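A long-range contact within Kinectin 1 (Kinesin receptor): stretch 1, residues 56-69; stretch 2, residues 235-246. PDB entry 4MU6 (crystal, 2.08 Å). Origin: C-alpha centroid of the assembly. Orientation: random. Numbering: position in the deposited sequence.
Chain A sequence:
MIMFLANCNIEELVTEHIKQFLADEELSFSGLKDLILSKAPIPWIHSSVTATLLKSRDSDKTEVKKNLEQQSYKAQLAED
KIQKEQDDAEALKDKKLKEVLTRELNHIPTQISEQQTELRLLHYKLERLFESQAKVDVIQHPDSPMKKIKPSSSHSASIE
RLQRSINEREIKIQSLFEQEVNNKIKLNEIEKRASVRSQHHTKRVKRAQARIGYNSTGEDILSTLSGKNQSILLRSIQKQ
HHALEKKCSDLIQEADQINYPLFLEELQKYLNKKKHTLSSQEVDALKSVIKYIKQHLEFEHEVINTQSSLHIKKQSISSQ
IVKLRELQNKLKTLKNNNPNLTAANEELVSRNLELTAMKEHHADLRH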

# COMPACT_ATOMS: atom_id res chain seq x y z
N SER A 56 0.44 -20.46 13.03
CA SER A 56 -0.83 -19.74 13.11
C SER A 56 -0.64 -18.22 12.97
O SER A 56 -1.39 -17.55 12.26
CB SER A 56 -1.53 -20.04 14.43
OG SER A 56 -2.01 -21.37 14.45
N ARG A 57 0.36 -17.69 13.67
CA ARG A 57 0.69 -16.29 13.59
C ARG A 57 1.08 -15.95 12.17
O ARG A 57 0.64 -14.94 11.60
CB ARG A 57 1.85 -15.93 14.51
CG ARG A 57 2.24 -14.44 14.40
CD ARG A 57 3.68 -14.26 14.80
NE ARG A 57 4.55 -15.00 13.89
CZ ARG A 57 5.83 -15.27 14.12
NH1 ARG A 57 6.40 -14.89 15.26
NH2 ARG A 57 6.53 -15.94 13.21
N ASP A 58 1.92 -16.80 11.58
CA ASP A 58 2.37 -16.56 10.21
C ASP A 58 1.19 -16.54 9.25
O ASP A 58 1.14 -15.69 8.35
CB ASP A 58 3.42 -17.59 9.79
CG ASP A 58 4.78 -17.27 10.37
OD1 ASP A 58 4.87 -16.32 11.19
OD2 ASP A 58 5.76 -17.96 10.02
N SER A 59 0.23 -17.43 9.47
CA SER A 59 -0.95 -17.47 8.61
C SER A 59 -1.80 -16.20 8.73
O SER A 59 -2.25 -15.63 7.72
CB SER A 59 -1.81 -18.71 8.89
OG SER A 59 -3.01 -18.63 8.13
N ASP A 60 -2.02 -15.75 9.96
CA ASP A 60 -2.74 -14.50 10.21
C ASP A 60 -2.05 -13.32 9.52
O ASP A 60 -2.69 -12.54 8.84
CB ASP A 60 -2.87 -14.25 11.72
CG ASP A 60 -3.77 -15.27 12.41
OD1 ASP A 60 -4.34 -16.15 11.72
OD2 ASP A 60 -3.92 -15.18 13.65
N LYS A 61 -0.73 -13.22 9.68
CA LYS A 61 0.04 -12.12 9.13
C LYS A 61 -0.06 -12.08 7.62
O LYS A 61 -0.16 -11.00 7.02
CB LYS A 61 1.50 -12.22 9.55
CG LYS A 61 1.75 -11.80 10.99
CD LYS A 61 3.16 -12.14 11.42
CE LYS A 61 4.18 -11.43 10.57
NZ LYS A 61 5.52 -11.57 11.19
N THR A 62 -0.01 -13.26 7.01
CA THR A 62 -0.11 -13.36 5.57
C THR A 62 -1.49 -12.89 5.12
O THR A 62 -1.60 -12.12 4.17
CB THR A 62 0.16 -14.81 5.05
OG1 THR A 62 1.51 -15.19 5.34
CG2 THR A 62 -0.04 -14.89 3.56
N GLU A 63 -2.53 -13.33 5.83
CA GLU A 63 -3.90 -12.98 5.46
C GLU A 63 -4.22 -11.47 5.53
O GLU A 63 -4.86 -10.92 4.62
CB GLU A 63 -4.90 -13.76 6.31
CG GLU A 63 -6.35 -13.41 6.00
CD GLU A 63 -6.75 -13.75 4.58
OE1 GLU A 63 -6.20 -14.72 4.00
OE2 GLU A 63 -7.63 -13.03 4.04
N VAL A 64 -3.82 -10.80 6.60
CA VAL A 64 -4.20 -9.39 6.75
C VAL A 64 -3.39 -8.54 5.78
O VAL A 64 -3.90 -7.60 5.18
CB VAL A 64 -4.08 -8.88 8.20
CG1 VAL A 64 -2.62 -8.93 8.71
CG2 VAL A 64 -4.68 -7.47 8.33
N LYS A 65 -2.12 -8.91 5.60
CA LYS A 65 -1.30 -8.26 4.59
C LYS A 65 -1.97 -8.30 3.23
O LYS A 65 -1.96 -7.30 2.50
CB LYS A 65 0.10 -8.89 4.53
CG LYS A 65 0.94 -8.42 3.32
CD LYS A 65 2.42 -8.66 3.53
CE LYS A 65 2.89 -9.93 2.86
NZ LYS A 65 2.89 -9.80 1.38
N LYS A 66 -2.54 -9.45 2.87
CA LYS A 66 -3.23 -9.57 1.59
C LYS A 66 -4.44 -8.65 1.50
O LYS A 66 -4.63 -7.96 0.50
CB LYS A 66 -3.64 -11.01 1.29
CG LYS A 66 -2.51 -11.85 0.70
CD LYS A 66 -2.99 -13.26 0.36
CE LYS A 66 -1.81 -14.22 0.22
NZ LYS A 66 -2.20 -15.64 0.51
N ASN A 67 -5.26 -8.64 2.55
CA ASN A 67 -6.36 -7.69 2.64
C ASN A 67 -5.95 -6.20 2.44
O ASN A 67 -6.60 -5.46 1.69
CB ASN A 67 -7.11 -7.86 3.97
CG ASN A 67 -7.67 -9.24 4.14
OD1 ASN A 67 -7.96 -9.93 3.16
ND2 ASN A 67 -7.83 -9.67 5.38
N LEU A 68 -4.87 -5.79 3.11
CA LEU A 68 -4.40 -4.39 3.05
C LEU A 68 -3.76 -4.09 1.70
O LEU A 68 -3.95 -3.00 1.14
CB LEU A 68 -3.37 -4.13 4.15
CG LEU A 68 -3.79 -4.21 5.61
CD1 LEU A 68 -2.55 -4.24 6.51
CD2 LEU A 68 -4.68 -3.06 5.98
N GLU A 69 -2.99 -5.05 1.18
CA GLU A 69 -2.39 -4.90 -0.15
C GLU A 69 -3.48 -4.73 -1.20
O GLU A 69 -3.35 -3.91 -2.10
CB GLU A 69 -1.54 -6.13 -0.52
CG GLU A 69 -0.12 -6.14 0.03
CD GLU A 69 0.65 -7.40 -0.36
OE1 GLU A 69 0.11 -8.21 -1.16
OE2 GLU A 69 1.79 -7.59 0.13
N ARG A 235 2.34 1.42 6.79
CA ARG A 235 2.01 1.68 8.19
C ARG A 235 0.92 0.72 8.68
O ARG A 235 0.98 0.21 9.80
CB ARG A 235 1.59 3.13 8.44
CG ARG A 235 1.24 3.37 9.90
CD ARG A 235 0.52 4.67 10.11
NE ARG A 235 -0.07 4.78 11.44
CZ ARG A 235 0.64 4.97 12.56
NH1 ARG A 235 1.97 5.06 12.51
NH2 ARG A 235 0.02 5.07 13.73
N SER A 236 -0.07 0.48 7.83
CA SER A 236 -1.16 -0.41 8.17
C SER A 236 -0.64 -1.83 8.37
O SER A 236 -1.11 -2.54 9.25
CB SER A 236 -2.25 -0.36 7.10
OG SER A 236 -1.75 -0.78 5.85
N ILE A 237 0.34 -2.24 7.57
CA ILE A 237 0.89 -3.57 7.72
C ILE A 237 1.75 -3.66 8.95
O ILE A 237 1.66 -4.63 9.70
CB ILE A 237 1.70 -4.01 6.50
CG1 ILE A 237 0.77 -4.28 5.32
CG2 ILE A 237 2.52 -5.25 6.82
CD1 ILE A 237 1.47 -4.85 4.11
N GLN A 238 2.58 -2.64 9.17
CA GLN A 238 3.44 -2.62 10.36
C GLN A 238 2.64 -2.70 11.66
O GLN A 238 3.02 -3.43 12.58
CB GLN A 238 4.30 -1.36 10.38
CG GLN A 238 4.91 -1.03 11.73
CD GLN A 238 5.53 0.37 11.76
OE1 GLN A 238 6.72 0.53 12.08
NE2 GLN A 238 4.73 1.38 11.43
N LYS A 239 1.54 -1.96 11.74
CA LYS A 239 0.70 -1.99 12.93
C LYS A 239 0.11 -3.39 13.16
O LYS A 239 0.13 -3.90 14.27
CB LYS A 239 -0.41 -0.95 12.84
CG LYS A 239 0.08 0.48 12.95
CD LYS A 239 0.68 0.72 14.33
CE LYS A 239 0.93 2.20 14.55
NZ LYS A 239 1.36 2.51 15.93
N GLN A 240 -0.40 -3.99 12.09
CA GLN A 240 -1.02 -5.31 12.16
C GLN A 240 -0.01 -6.40 12.51
O GLN A 240 -0.29 -7.30 13.30
CB GLN A 240 -1.76 -5.63 10.86
CG GLN A 240 -3.06 -4.82 10.66
CD GLN A 240 -4.16 -5.27 11.59
OE1 GLN A 240 -4.25 -6.45 11.94
NE2 GLN A 240 -5.02 -4.33 12.02
N HIS A 241 1.18 -6.33 11.92
CA HIS A 241 2.17 -7.37 12.18
C HIS A 241 2.72 -7.30 13.60
O HIS A 241 2.89 -8.34 14.26
CB HIS A 241 3.30 -7.36 11.14
CG HIS A 241 2.91 -7.97 9.83
ND1 HIS A 241 3.82 -8.21 8.82
CD2 HIS A 241 1.71 -8.37 9.36
CE1 HIS A 241 3.19 -8.73 7.78
NE2 HIS A 241 1.91 -8.85 8.08
N HIS A 242 2.99 -6.09 14.09
CA HIS A 242 3.43 -5.91 15.47
C HIS A 242 2.39 -6.45 16.43
O HIS A 242 2.72 -7.14 17.39
CB HIS A 242 3.70 -4.44 15.80
CG HIS A 242 4.98 -3.91 15.24
ND1 HIS A 242 6.13 -4.66 15.18
CD2 HIS A 242 5.29 -2.70 14.70
CE1 HIS A 242 7.10 -3.94 14.63
NE2 HIS A 242 6.61 -2.75 14.33
N ALA A 243 1.13 -6.14 16.16
CA ALA A 243 0.04 -6.60 17.00
C ALA A 243 -0.04 -8.14 17.05
O ALA A 243 -0.11 -8.72 18.12
CB ALA A 243 -1.28 -6.01 16.56
N LEU A 244 -0.02 -8.79 15.89
CA LEU A 244 -0.10 -10.25 15.82
C LEU A 244 1.15 -10.90 16.44
O LEU A 244 1.05 -11.94 17.10
CB LEU A 244 -0.29 -10.72 14.37
CG LEU A 244 -1.62 -10.35 13.71
CD1 LEU A 244 -1.56 -10.60 12.22
CD2 LEU A 244 -2.80 -11.11 14.33
N GLU A 245 2.31 -10.28 16.24
CA GLU A 245 3.54 -10.76 16.88
C GLU A 245 3.39 -10.76 18.41
O GLU A 245 3.75 -11.74 19.08
CB GLU A 245 4.73 -9.89 16.47
CG GLU A 245 5.24 -10.12 15.06
CD GLU A 245 6.21 -11.27 14.98
OE1 GLU A 245 6.89 -11.54 15.99
OE2 GLU A 245 6.28 -11.91 13.90
N LYS A 246 2.87 -9.67 18.96
CA LYS A 246 2.65 -9.58 20.41
C LYS A 246 1.67 -10.64 20.86
O LYS A 246 1.92 -11.32 21.85
CB LYS A 246 2.13 -8.20 20.83
CG LYS A 246 3.13 -7.07 20.64
CD LYS A 246 4.25 -7.11 21.67
CE LYS A 246 5.15 -5.89 21.52
NZ LYS A 246 4.36 -4.62 21.56
O HOH W 1 5.60 -13.87 18.01

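Two helices pack antiparallel, their N-to-C directions 164° apart, in a seam with apolar packing in two patches, V64 with L244 and L68 with I237, charged toward one end, and pinned at the middle by a histidine bonded to backbone. The axes come within 9.8 Å of each other, and the contact buries 671 Å² in total.

The apolar part follows the helical repeat. V64 and L68, one turn apart, both point toward the partner helix. V64 CG1 lies 4.0 Å from L244 CD1, and L68 CD1 reaches I237 CG1 at 3.5 Å. L244, buried and in the m,t rotamer, also packs its CD1 against K61 CG at 3.7 Å, so the lysine's methylenes extend the greasy surface. Beside I237, L68 CD1 lies 3.5 Å from S236 O and 3.6 Å from S236 OG.

H241 does two jobs. Its CA-to-CB bond points sideways, but the m rotamer brings the ring in, and NE2 donates to K61 O at 3.2 Å. That carbonyl already accepts from K65 N within its own helix, so the imidazole adds a second donor without breaking the backbone ladder. K61 CE meanwhile sits over the ring face, 3.8 Å from its centroid, a CH-pi contact.

A lysine suits this place because its chain is long enough to cross the ring and still deliver its charge: K61 NZ donates to E245 OE2 at 2.8 Å in a salt bridge. R57 NH1 approaches the same oxygen, E245 OE2, at 3.3 Å, but over the guanidinium face, so this second bridge is charge attraction alone. The in-plane N-H groups of R57 are used differently: NE and NH2 donate to D58 OD1 at 3.0 and 2.6 Å, and NH1 donates to a water that in turn donates to E245 O, bridging the helices again. Thus one glutamate gathers two cations at the seam's charged end.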